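Local coordinates for putative NADPH:quinone reductase (Bacillus thuringiensis, PDB 3GMS), which is of unproven function but probably reduces quinones with NADPH, as a member of the zinc-binding-dehydrogenase type of oxidoreductases, at residues V147-A152 with R171-T176; A217-G222 with F239-L244. All blocks are in the same frame, centred on the assembly; numbering follows the deposited sequence.

Contact 1. Residues V147-A152 with R171-T176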
# COMPACT_ATOMS: atom_id res chain seq x y z
N VAL A 147 -0.99 -16.98 -14.87
CA VAL A 147 -2.32 -16.51 -14.52
C VAL A 147 -2.39 -16.17 -13.02
O VAL A 147 -2.24 -17.06 -12.16
CB VAL A 147 -3.33 -17.54 -14.86
CG1 VAL A 147 -4.70 -17.03 -14.58
CG2 VAL A 147 -3.16 -17.93 -16.32
N LEU A 148 -2.59 -14.87 -12.73
CA LEU A 148 -2.66 -14.35 -11.36
C LEU A 148 -4.11 -14.00 -11.02
O LEU A 148 -4.78 -13.33 -11.83
CB LEU A 148 -1.78 -13.09 -11.23
CG LEU A 148 -1.85 -12.42 -9.86
CD1 LEU A 148 -1.21 -13.34 -8.84
CD2 LEU A 148 -1.14 -11.05 -9.88
N LEU A 149 -4.59 -14.47 -9.87
CA LEU A 149 -5.88 -14.03 -9.29
C LEU A 149 -5.61 -12.98 -8.21
O LEU A 149 -4.72 -13.18 -7.36
CB LEU A 149 -6.59 -15.19 -8.62
CG LEU A 149 -6.77 -16.48 -9.46
CD1 LEU A 149 -7.52 -17.53 -8.67
CD2 LEU A 149 -7.51 -16.17 -10.78
N VAL A 150 -6.39 -11.90 -8.22
CA VAL A 150 -6.30 -10.88 -7.16
C VAL A 150 -7.72 -10.52 -6.74
O VAL A 150 -8.51 -10.01 -7.56
CB VAL A 150 -5.58 -9.62 -7.65
CG1 VAL A 150 -5.52 -8.55 -6.49
CG2 VAL A 150 -4.14 -9.95 -8.11
N ASN A 151 -8.07 -10.77 -5.49
CA ASN A 151 -9.37 -10.33 -5.00
C ASN A 151 -9.34 -8.92 -4.39
O ASN A 151 -8.28 -8.29 -4.27
CB ASN A 151 -10.04 -11.39 -4.09
CG ASN A 151 -9.30 -11.60 -2.76
OD1 ASN A 151 -8.47 -10.82 -2.40
ND2 ASN A 151 -9.64 -12.67 -2.04
N ALA A 152 -10.51 -8.44 -3.96
CA ALA A 152 -10.68 -7.01 -3.60
C ALA A 152 -9.98 -6.10 -4.63
O ALA A 152 -9.32 -5.11 -4.28
CB ALA A 152 -10.15 -6.75 -2.15
N ARG A 171 -1.11 -12.67 -17.03
CA ARG A 171 -2.53 -12.57 -17.25
C ARG A 171 -3.19 -12.36 -15.89
O ARG A 171 -3.08 -13.20 -15.00
CB ARG A 171 -3.03 -13.86 -17.95
CG ARG A 171 -4.49 -13.85 -18.31
CD ARG A 171 -4.93 -15.12 -19.09
NE ARG A 171 -6.36 -15.04 -19.42
CZ ARG A 171 -7.19 -16.08 -19.40
NH1 ARG A 171 -6.73 -17.28 -19.06
NH2 ARG A 171 -8.49 -15.91 -19.70
N LEU A 172 -3.86 -11.21 -15.72
CA LEU A 172 -4.58 -10.96 -14.48
C LEU A 172 -6.06 -11.26 -14.58
O LEU A 172 -6.77 -10.73 -15.43
CB LEU A 172 -4.41 -9.50 -14.00
CG LEU A 172 -5.32 -9.11 -12.83
CD1 LEU A 172 -4.81 -9.70 -11.50
CD2 LEU A 172 -5.44 -7.60 -12.70
N ILE A 173 -6.51 -12.11 -13.68
CA ILE A 173 -7.91 -12.25 -13.43
C ILE A 173 -8.29 -11.49 -12.16
O ILE A 173 -8.02 -11.91 -11.02
CB ILE A 173 -8.36 -13.76 -13.41
CG1 ILE A 173 -8.02 -14.46 -14.74
CG2 ILE A 173 -9.88 -13.85 -13.02
CD1 ILE A 173 -8.05 -16.01 -14.69
N ALA A 174 -8.93 -10.32 -12.36
CA ALA A 174 -9.43 -9.51 -11.26
C ALA A 174 -10.69 -10.09 -10.67
O ALA A 174 -11.63 -10.44 -11.42
CB ALA A 174 -9.73 -8.06 -11.74
N VAL A 175 -10.72 -10.20 -9.36
CA VAL A 175 -11.91 -10.63 -8.61
C VAL A 175 -12.41 -9.47 -7.76
O VAL A 175 -11.67 -8.96 -6.90
CB VAL A 175 -11.61 -11.88 -7.72
CG1 VAL A 175 -12.86 -12.35 -6.97
CG2 VAL A 175 -11.04 -12.99 -8.56
N THR A 176 -13.66 -9.06 -7.99
CA THR A 176 -14.24 -7.89 -7.35
C THR A 176 -15.58 -8.25 -6.70
O THR A 176 -16.24 -9.25 -7.08
CB THR A 176 -14.50 -6.75 -8.37
OG1 THR A 176 -15.41 -7.21 -9.38
CG2 THR A 176 -13.21 -6.26 -9.03
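Ile-173 lies at the apolar centre of this strand pair, flanked on the same face of the sheet by Val-147 and Leu-149. Its CD1 meets Val-147 CG1 at 3.5 Å, the two side chains crossing at a slant. Leu-149 instead runs side by side with it, pointing the same way; its CG stands beside the backbone N (chi1 -52°), and from there the CD2 branch lies 3.7 Å from Ile-173 CB. Leu-208 and Val-205 of helix 201-208 cover this face.

On the other face Val-150 and Leu-172 meet at about a right angle. CG2 of Val-150 presses against Leu-172 CD1 at 3.5 Å, closer than usual van der Waals contact, and Leu-172 CD1 also lies 3.6 Å from Leu-148 O. Further along, past the last bridge, Val-175 CB rests on Val-150 O and Asn-151 CA, where the first strand gives way to loop.

The backbones are parallel and in register from Val-147 opposite Arg-171 to Val-150 opposite Ala-174. Leu-148 uses both its polar backbone atoms in hydrogen bonds, donating N to Arg-171 O at 2.9 Å and accepting Ile-173 N on its O at 2.8 Å. Val-150 does the same with Ile-173 O and Val-175 N, but both donors there are tilted from the carbonyl plane, by 25° and 28°. At the polar edge the amide of Asn-151 turns away from 171-176: its ND2 donates to Asp-219 OD1, and its OD1 accepts from the backbone N of Ser-220. At the other end Arg-171 reaches Leu-208 O through NH1.

With helix 156-168 linking them, the two strands form a beta-alpha-beta crossover, the opening unit of the Rossmann-type domain that in this family probably binds the nicotinamide cofactor.

Contact 2. Residues A217-G222 with F239-L244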
# COMPACT_ATOMS: atom_id res chain seq x y z
N ALA A 217 -2.27 -16.60 -6.59
CA ALA A 217 -3.39 -15.80 -6.11
C ALA A 217 -2.95 -14.89 -4.98
O ALA A 217 -2.08 -15.27 -4.17
CB ALA A 217 -4.53 -16.67 -5.64
N ILE A 218 -3.52 -13.69 -4.96
CA ILE A 218 -3.24 -12.71 -3.90
C ILE A 218 -4.55 -12.39 -3.23
O ILE A 218 -5.46 -11.83 -3.87
CB ILE A 218 -2.49 -11.45 -4.45
CG1 ILE A 218 -1.15 -11.91 -5.05
CG2 ILE A 218 -2.30 -10.40 -3.31
CD1 ILE A 218 -0.23 -10.80 -5.54
N ASP A 219 -4.64 -12.78 -1.96
CA ASP A 219 -5.83 -12.59 -1.12
C ASP A 219 -5.67 -11.40 -0.16
O ASP A 219 -4.70 -11.34 0.62
CB ASP A 219 -6.09 -13.89 -0.38
CG ASP A 219 -7.24 -13.81 0.64
OD1 ASP A 219 -8.25 -13.13 0.39
OD2 ASP A 219 -7.12 -14.48 1.68
N SER A 220 -6.63 -10.49 -0.23
CA SER A 220 -6.74 -9.33 0.66
C SER A 220 -7.86 -9.51 1.68
O SER A 220 -7.97 -8.71 2.61
CB SER A 220 -7.02 -8.05 -0.15
OG SER A 220 -5.91 -7.76 -0.97
N ILE A 221 -8.68 -10.55 1.52
CA ILE A 221 -9.93 -10.66 2.27
C ILE A 221 -9.92 -11.72 3.36
O ILE A 221 -10.38 -11.47 4.48
CB ILE A 221 -11.13 -10.99 1.31
CG1 ILE A 221 -11.23 -9.92 0.20
CG2 ILE A 221 -12.46 -11.09 2.09
CD1 ILE A 221 -12.36 -10.21 -0.85
N GLY A 222 -9.42 -12.90 3.03
CA GLY A 222 -9.45 -14.02 3.99
C GLY A 222 -10.81 -14.73 4.06
O GLY A 222 -11.66 -14.53 3.19
N PHE A 239 -0.25 -19.36 -3.27
CA PHE A 239 -1.29 -18.52 -2.65
C PHE A 239 -0.59 -17.58 -1.68
O PHE A 239 0.24 -18.02 -0.85
CB PHE A 239 -2.27 -19.39 -1.89
CG PHE A 239 -3.34 -18.64 -1.15
CD1 PHE A 239 -4.43 -18.10 -1.83
CD2 PHE A 239 -3.29 -18.51 0.23
CE1 PHE A 239 -5.44 -17.44 -1.15
CE2 PHE A 239 -4.31 -17.86 0.94
CZ PHE A 239 -5.39 -17.30 0.24
N LEU A 240 -0.87 -16.29 -1.82
CA LEU A 240 -0.23 -15.28 -0.96
C LEU A 240 -1.28 -14.37 -0.31
O LEU A 240 -2.15 -13.85 -1.01
CB LEU A 240 0.76 -14.48 -1.80
CG LEU A 240 1.68 -13.48 -1.10
CD1 LEU A 240 2.74 -14.24 -0.26
CD2 LEU A 240 2.35 -12.62 -2.16
N THR A 241 -1.24 -14.16 1.00
CA THR A 241 -2.18 -13.20 1.57
C THR A 241 -1.46 -11.87 1.79
O THR A 241 -0.25 -11.85 2.13
CB THR A 241 -2.85 -13.66 2.87
OG1 THR A 241 -1.88 -13.79 3.89
CG2 THR A 241 -3.54 -14.99 2.70
N ILE A 242 -2.18 -10.78 1.54
CA ILE A 242 -1.60 -9.44 1.80
C ILE A 242 -2.45 -8.60 2.74
O ILE A 242 -2.03 -7.50 3.17
CB ILE A 242 -1.33 -8.63 0.50
CG1 ILE A 242 -2.61 -8.44 -0.33
CG2 ILE A 242 -0.14 -9.20 -0.29
CD1 ILE A 242 -2.45 -7.36 -1.46
N GLY A 243 -3.63 -9.12 3.06
CA GLY A 243 -4.59 -8.40 3.91
C GLY A 243 -5.63 -9.34 4.48
O GLY A 243 -5.71 -10.51 4.08
N LEU A 244 -6.44 -8.82 5.40
CA LEU A 244 -7.45 -9.62 6.10
C LEU A 244 -8.75 -8.83 6.31
O LEU A 244 -9.24 -8.68 7.44
CB LEU A 244 -6.88 -10.15 7.43
CG LEU A 244 -7.59 -11.38 8.03
CD1 LEU A 244 -7.28 -12.58 7.19
CD2 LEU A 244 -7.24 -11.60 9.53
O HOH W 1 -6.18 -13.33 4.09
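The ring of Phe-239 crosses the side chain of Asp-219 at a slant, with CZ 3.5 Å from Asp-219 CB and also close to the carboxylate. The ring and carboxylate planes are 32° apart. The ring also reaches Ala-217 CB through its CD1.

The carboxylate is gripped by the turn that follows its strand. Ile-221 N approaches OD1 of Asp-219 from above the carboxylate plane and makes an Asx turn, which Gly-222 N, meeting the same OD1 on the syn side at 2.9 Å, extends to an Asx motif. With these backbone donors and the amide of Asn-151 around it, the carboxylate is probably charged. A water links OD2 of Asp-219 to Gly-243 O, tying the turn to the neighbouring segment, and the Thr-241 and Asp-219 side chains lie side by side, CG2 near OD2.

On the reverse face, Ile-218 CG2 packs 3.6 Å from both CG1 and CD1 of Ile-242, and Ser-220 OG lies 3.4 Å from Ile-242 CG1.

The strands are parallel, held by hydrogen bonds from Leu-240 N to Ala-217 O (2.8 Å) and from Asp-219 N to Leu-240 O (2.9 Å). Past the last bridge, Asp-219 O takes Ile-242 N at 2.7 Å and a weak bond from Gly-243 N. Gly-222, which has no side chain, receives Leu-244 CD1 4.1 Å from its CA.

Helix 223-231 covers the Ala-217, Asp-219 and Phe-239 face through Leu-229 and Ala-230, helix 127-139 packs on Ile-218, Leu-240 and Ile-242, and strand 262-265 flanks 239-241.

In the fold
Both contacts belong to one six-stranded parallel sheet, ordered 192-195, 171-176, 147-150, 214-219, 237-241, 262-265, and their centres lie about 11 Å apart. Along the chain they follow in series, contact 1 closing before contact 2 opens. Strands 147-150 and 214-219 are neighbours at the middle of the sheet, where chain order changes direction, and a probable hydrogen bond from Ile-218 N to Leu-149 O joins them. Just past these strands, the side chain of Asn-151 adds a polar tie between the two contacts. In Rossmann folds the C-terminal ends of the parallel strands receive the dinucleotide, consistent with an NADPH site here.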